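Local coordinates for DisA protein (Sorangium cellulosum, PDB 6CCA) that probably transfers methyl groups to carbon on a polyketide chain, building the gem-dimethyl group of disorazol as the carbon methyltransferase of DszA in the disorazol assembly line, at residues A[162-167]-A[171-176]; A[178-181]-A[187-190]. All blocks are in the same frame, centred on the assembly; numbering follows the deposited sequence.

Interaction 1. Residues A[162-167]-A[171-176]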
loop_
_atom_site.group_PDB
_atom_site.type_symbol
_atom_site.label_atom_id
_atom_site.label_comp_id
_atom_site.label_asym_id
_atom_site.label_seq_id
_atom_site.Cartn_x
_atom_site.Cartn_y
_atom_site.Cartn_z
ATOM N N TYR A 162 10.369 14.775 -8.311
ATOM C CA TYR A 162 11.035 16.065 -8.014
ATOM C C TYR A 162 11.215 16.919 -9.268
ATOM O O TYR A 162 10.834 18.128 -9.355
ATOM C CB TYR A 162 12.372 15.861 -7.302
ATOM C CG TYR A 162 13.205 17.122 -7.397
ATOM C CD1 TYR A 162 12.925 18.195 -6.611
ATOM C CD2 TYR A 162 14.247 17.232 -8.283
ATOM C CE1 TYR A 162 13.628 19.383 -6.719
ATOM C CE2 TYR A 162 14.949 18.421 -8.443
ATOM C CZ TYR A 162 14.648 19.496 -7.645
ATOM O OH TYR A 162 15.306 20.705 -7.774
ATOM N N ARG A 163 11.751 16.268 -10.284
ATOM C CA ARG A 163 12.009 17.001 -11.530
ATOM C C ARG A 163 10.789 17.611 -12.154
ATOM O O ARG A 163 10.921 18.619 -12.903
ATOM C CB ARG A 163 12.791 16.138 -12.519
ATOM C CG ARG A 163 14.175 15.746 -12.038
ATOM C CD ARG A 163 14.960 14.935 -13.083
ATOM N NE ARG A 163 15.449 15.828 -14.134
ATOM C CZ ARG A 163 15.171 15.732 -15.401
ATOM N NH1 ARG A 163 14.427 14.738 -15.848
ATOM N NH2 ARG A 163 15.727 16.620 -16.280
ATOM N N ARG A 164 9.601 17.052 -11.942
ATOM C CA ARG A 164 8.419 17.590 -12.535
ATOM C C ARG A 164 7.461 18.119 -11.551
ATOM O O ARG A 164 6.250 18.350 -11.881
ATOM C CB ARG A 164 7.710 16.460 -13.323
ATOM C CG ARG A 164 8.619 15.779 -14.309
ATOM C CD ARG A 164 8.902 16.652 -15.479
ATOM N NE ARG A 164 7.694 17.103 -16.186
ATOM C CZ ARG A 164 7.000 16.367 -17.062
ATOM N NH1 ARG A 164 7.312 15.114 -17.329
ATOM N NH2 ARG A 164 5.978 16.916 -17.691
ATOM N N TYR A 165 7.901 18.266 -10.294
ATOM C CA TYR A 165 6.921 18.519 -9.188
ATOM C C TYR A 165 6.078 19.802 -9.350
ATOM O O TYR A 165 4.878 19.783 -9.123
ATOM C CB TYR A 165 7.585 18.471 -7.771
ATOM C CG TYR A 165 6.724 17.667 -6.777
ATOM C CD1 TYR A 165 5.703 18.290 -6.035
ATOM C CD2 TYR A 165 6.918 16.284 -6.615
ATOM C CE1 TYR A 165 4.931 17.560 -5.179
ATOM C CE2 TYR A 165 6.135 15.520 -5.736
ATOM C CZ TYR A 165 5.157 16.165 -5.011
ATOM O OH TYR A 165 4.355 15.430 -4.159
ATOM N N PRO A 166 6.699 20.895 -9.727
ATOM C CA PRO A 166 5.894 22.132 -9.914
ATOM C C PRO A 166 4.747 21.909 -10.915
ATOM O O PRO A 166 3.610 22.231 -10.589
ATOM C CB PRO A 166 6.923 23.141 -10.385
ATOM C CG PRO A 166 8.251 22.610 -9.834
ATOM C CD PRO A 166 8.130 21.116 -9.920
ATOM N N GLU A 167 5.004 21.279 -12.060
ATOM C CA GLU A 167 3.911 20.815 -12.937
ATOM C C GLU A 167 2.881 19.879 -12.328
ATOM O O GLU A 167 1.702 20.036 -12.556
ATOM C CB GLU A 167 4.479 20.182 -14.175
ATOM C CG GLU A 167 5.288 21.158 -15.032
ATOM C CD GLU A 167 6.179 20.397 -15.965
ATOM O OE1 GLU A 167 5.683 20.079 -17.073
ATOM O OE2 GLU A 167 7.327 20.022 -15.581
ATOM N N GLY A 171 -1.149 20.629 -11.387
ATOM C CA GLY A 171 -2.051 19.816 -12.218
ATOM C C GLY A 171 -1.819 20.015 -13.707
ATOM O O GLY A 171 -2.693 19.703 -14.513
ATOM N N GLN A 172 -0.643 20.534 -14.065
ATOM C CA GLN A 172 -0.309 20.783 -15.446
ATOM C C GLN A 172 0.229 19.523 -16.130
ATOM O O GLN A 172 0.470 19.539 -17.323
ATOM C CB GLN A 172 0.790 21.798 -15.570
ATOM C CG GLN A 172 0.704 23.109 -14.833
ATOM C CD GLN A 172 1.982 23.904 -15.081
ATOM O OE1 GLN A 172 2.868 23.998 -14.243
ATOM N NE2 GLN A 172 2.111 24.409 -16.276
ATOM N N VAL A 173 0.515 18.471 -15.374
ATOM C CA VAL A 173 0.826 17.163 -15.972
ATOM C C VAL A 173 0.263 16.110 -15.070
ATOM O O VAL A 173 0.332 16.215 -13.834
ATOM C CB VAL A 173 2.344 16.941 -16.212
ATOM C CG1 VAL A 173 3.103 16.917 -14.901
ATOM C CG2 VAL A 173 2.598 15.609 -16.913
ATOM N N ALA A 174 -0.331 15.092 -15.672
ATOM C CA ALA A 174 -0.907 13.996 -14.932
ATOM C C ALA A 174 0.145 13.193 -14.173
ATOM O O ALA A 174 1.147 12.810 -14.731
ATOM C CB ALA A 174 -1.640 13.067 -15.913
ATOM N N ALA A 175 -0.136 12.873 -12.923
ATOM C CA ALA A 175 0.751 12.052 -12.097
ATOM C C ALA A 175 1.197 10.750 -12.748
ATOM O O ALA A 175 2.371 10.390 -12.709
ATOM C CB ALA A 175 0.087 11.766 -10.767
ATOM N N THR A 176 0.256 10.041 -13.380
ATOM C CA THR A 176 0.576 8.761 -14.068
ATOM C C THR A 176 1.573 8.909 -15.210
ATOM O O THR A 176 2.384 8.027 -15.462
ATOM C CB THR A 176 -0.727 8.094 -14.611
ATOM O OG1 THR A 176 -1.372 9.026 -15.500
ATOM C CG2 THR A 176 -1.661 7.712 -13.422
#
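E167 and the chain at Q172 and V173 meet in a surface contact at the C-terminal end of the short helix 165-169, where the chain leaves the helix and heads for helix 175-179. The turn is a Schellman motif: G171 takes positive phi, a conformation that suits glycine. The carbonyl of E167 then receives two backbone N-H groups from beyond the helix. E167 O accepts Q172 N at 2.8 Å. A weak second bond comes to E167 O from V173 N at 3.4 Å.

Side chains close over the same turn. Q172 CB rests 3.6 Å from E167 O, and its extended chain crosses that of E167 at about a right angle, with Q172 OE1 3.8 Å from E167 CG. On V173 the two methyls divide the work: CG1 lies 3.6 Å from E167 CB, while CG2 meets R164 NH2 at 3.7 Å, oblique to the guanidinium.

R164, at the N-cap position of helix 165-169, reaches E167 by folding its chain at chi2 (-73°) and chi3 (-57°). It grips the carboxylate side-on, NE to E167 OE2 at 3.0 Å and NH2 to E167 OE1 at 3.2 Å. Both oxygens lie near the guanidinium plane, yet the nitrogens come from about 40° above the carboxylate plane. Behind the turn, Y165 packs on I72 of helix 55-75.

The two-nitrogen grip holds the guanidinium against the carboxylate and probably limits its rotation beside V173, and its positive charge would be expected to favour the ionised carboxylate of E167.

Interaction 2. Residues A[178-181]-A[187-190]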
loop_
_atom_site.group_PDB
_atom_site.type_symbol
_atom_site.label_atom_id
_atom_site.label_comp_id
_atom_site.label_asym_id
_atom_site.label_seq_id
_atom_site.Cartn_x
_atom_site.Cartn_y
_atom_site.Cartn_z
ATOM N N VAL A 178 4.184 10.776 -15.069
ATOM C CA VAL A 178 5.503 10.840 -14.441
ATOM C C VAL A 178 5.822 9.529 -13.711
ATOM O O VAL A 178 6.949 9.019 -13.759
ATOM C CB VAL A 178 5.524 12.025 -13.468
ATOM C CG1 VAL A 178 6.884 12.116 -12.778
ATOM C CG2 VAL A 178 5.177 13.317 -14.204
ATOM N N LEU A 179 4.834 8.991 -12.990
ATOM C CA LEU A 179 5.033 7.728 -12.256
ATOM C C LEU A 179 5.094 6.511 -13.196
ATOM O O LEU A 179 5.762 5.529 -12.893
ATOM C CB LEU A 179 3.897 7.513 -11.257
ATOM C CG LEU A 179 3.718 8.600 -10.216
ATOM C CD1 LEU A 179 2.365 8.388 -9.532
ATOM C CD2 LEU A 179 4.872 8.522 -9.223
ATOM N N PHE A 180 4.410 6.600 -14.346
ATOM C CA PHE A 180 4.477 5.550 -15.392
ATOM C C PHE A 180 4.991 6.150 -16.704
ATOM O O PHE A 180 4.221 6.437 -17.619
ATOM C CB PHE A 180 3.076 4.959 -15.567
ATOM C CG PHE A 180 2.523 4.342 -14.308
ATOM C CD1 PHE A 180 2.904 3.057 -13.925
ATOM C CD2 PHE A 180 1.656 5.046 -13.500
ATOM C CE1 PHE A 180 2.407 2.484 -12.782
ATOM C CE2 PHE A 180 1.151 4.488 -12.351
ATOM C CZ PHE A 180 1.523 3.204 -11.986
ATOM N N PRO A 181 6.305 6.368 -16.797
ATOM C CA PRO A 181 6.751 7.172 -17.939
ATOM C C PRO A 181 6.566 6.410 -19.226
ATOM O O PRO A 181 6.923 5.219 -19.308
ATOM C CB PRO A 181 8.234 7.407 -17.692
ATOM C CG PRO A 181 8.623 6.471 -16.549
ATOM C CD PRO A 181 7.358 6.186 -15.781
ATOM N N LEU A 187 9.683 2.802 -13.407
ATOM C CA LEU A 187 9.865 3.378 -12.043
ATOM C C LEU A 187 9.091 2.632 -10.978
ATOM O O LEU A 187 9.579 2.502 -9.839
ATOM C CB LEU A 187 9.381 4.837 -11.985
ATOM C CG LEU A 187 10.238 5.843 -12.729
ATOM C CD1 LEU A 187 9.593 7.232 -12.602
ATOM C CD2 LEU A 187 11.645 5.897 -12.164
ATOM N N MET A 188 7.846 2.242 -11.286
ATOM C CA MET A 188 7.003 1.564 -10.263
ATOM C C MET A 188 7.361 0.103 -10.066
ATOM O O MET A 188 7.305 -0.431 -8.953
ATOM C CB MET A 188 5.511 1.730 -10.541
ATOM C CG MET A 188 4.955 3.127 -10.267
ATOM S SD MET A 188 5.298 3.862 -8.622
ATOM C CE MET A 188 3.712 4.661 -8.372
ATOM N N GLY A 189 7.789 -0.541 -11.132
ATOM C CA GLY A 189 8.036 -1.970 -11.124
ATOM C C GLY A 189 9.067 -2.286 -10.060
ATOM O O GLY A 189 8.804 -3.118 -9.181
ATOM N N PRO A 190 10.218 -1.601 -10.110
ATOM C CA PRO A 190 11.264 -1.881 -9.132
ATOM C C PRO A 190 10.899 -1.578 -7.667
ATOM O O PRO A 190 11.692 -1.949 -6.763
ATOM C CB PRO A 190 12.435 -1.002 -9.595
ATOM C CG PRO A 190 12.159 -0.728 -11.062
ATOM C CD PRO A 190 10.692 -0.709 -11.196
HETATM O O HOH W 1 6.567 3.217 -13.836
#
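M188 directs its bent side chain from the backbone towards L179 and F180, the last residue of helix 175-179 and the first beyond it. CB starts 3.9 Å from F180 CE1. CG touches both partners, 3.6 Å from F180 CE1 and from L179 O, approaching the ring obliquely. A bend about CB-CG (chi2 -52°) sets the direction of SD, and CE beyond it lies against L179, 4.1 Å from L179 CB and at the same distance from both methyls.

The two segments are the ends of the loop in a helix-loop-helix connection, from helix 175-179 to helix 189-192, in the helical part of the chain that precedes strand 226-231 of the mixed sheet. No direct hydrogen bond links them. A water bridges the backbones instead: it donates to L179 O at 2.6 Å and accepts from M188 N at 3.0 Å, giving the carbonyl at the helix end a polar partner within a largely buried contact.

L187 fills the flank next to P181. Its CD1 reaches V178 O at 3.4 Å and lies 4.0 Å from P181 CD. Helix 152-163 covers this side, A160 and R156 touching L187, L157 and C161 touching L179.

Interactions 1 and 2 follow one another along the chain, their centres about 13 Å apart, and both use helix 175-179: the first leads into it, the second leaves it. V178 joins them directly, its CG2 packing 4.1 Å from R164 CB and 4.2 Å from V173 CG1. Surroundings differ along this path. Interaction 1 is at the surface, about 21 Å from the centre of the chain, and carries a salt bridge; interaction 2 lies deeper, at about 15 Å, and is mainly apolar with a bridging water. Helix 152-163 links them again, since it runs into the 162-167 segment and also packs against L179 and L187.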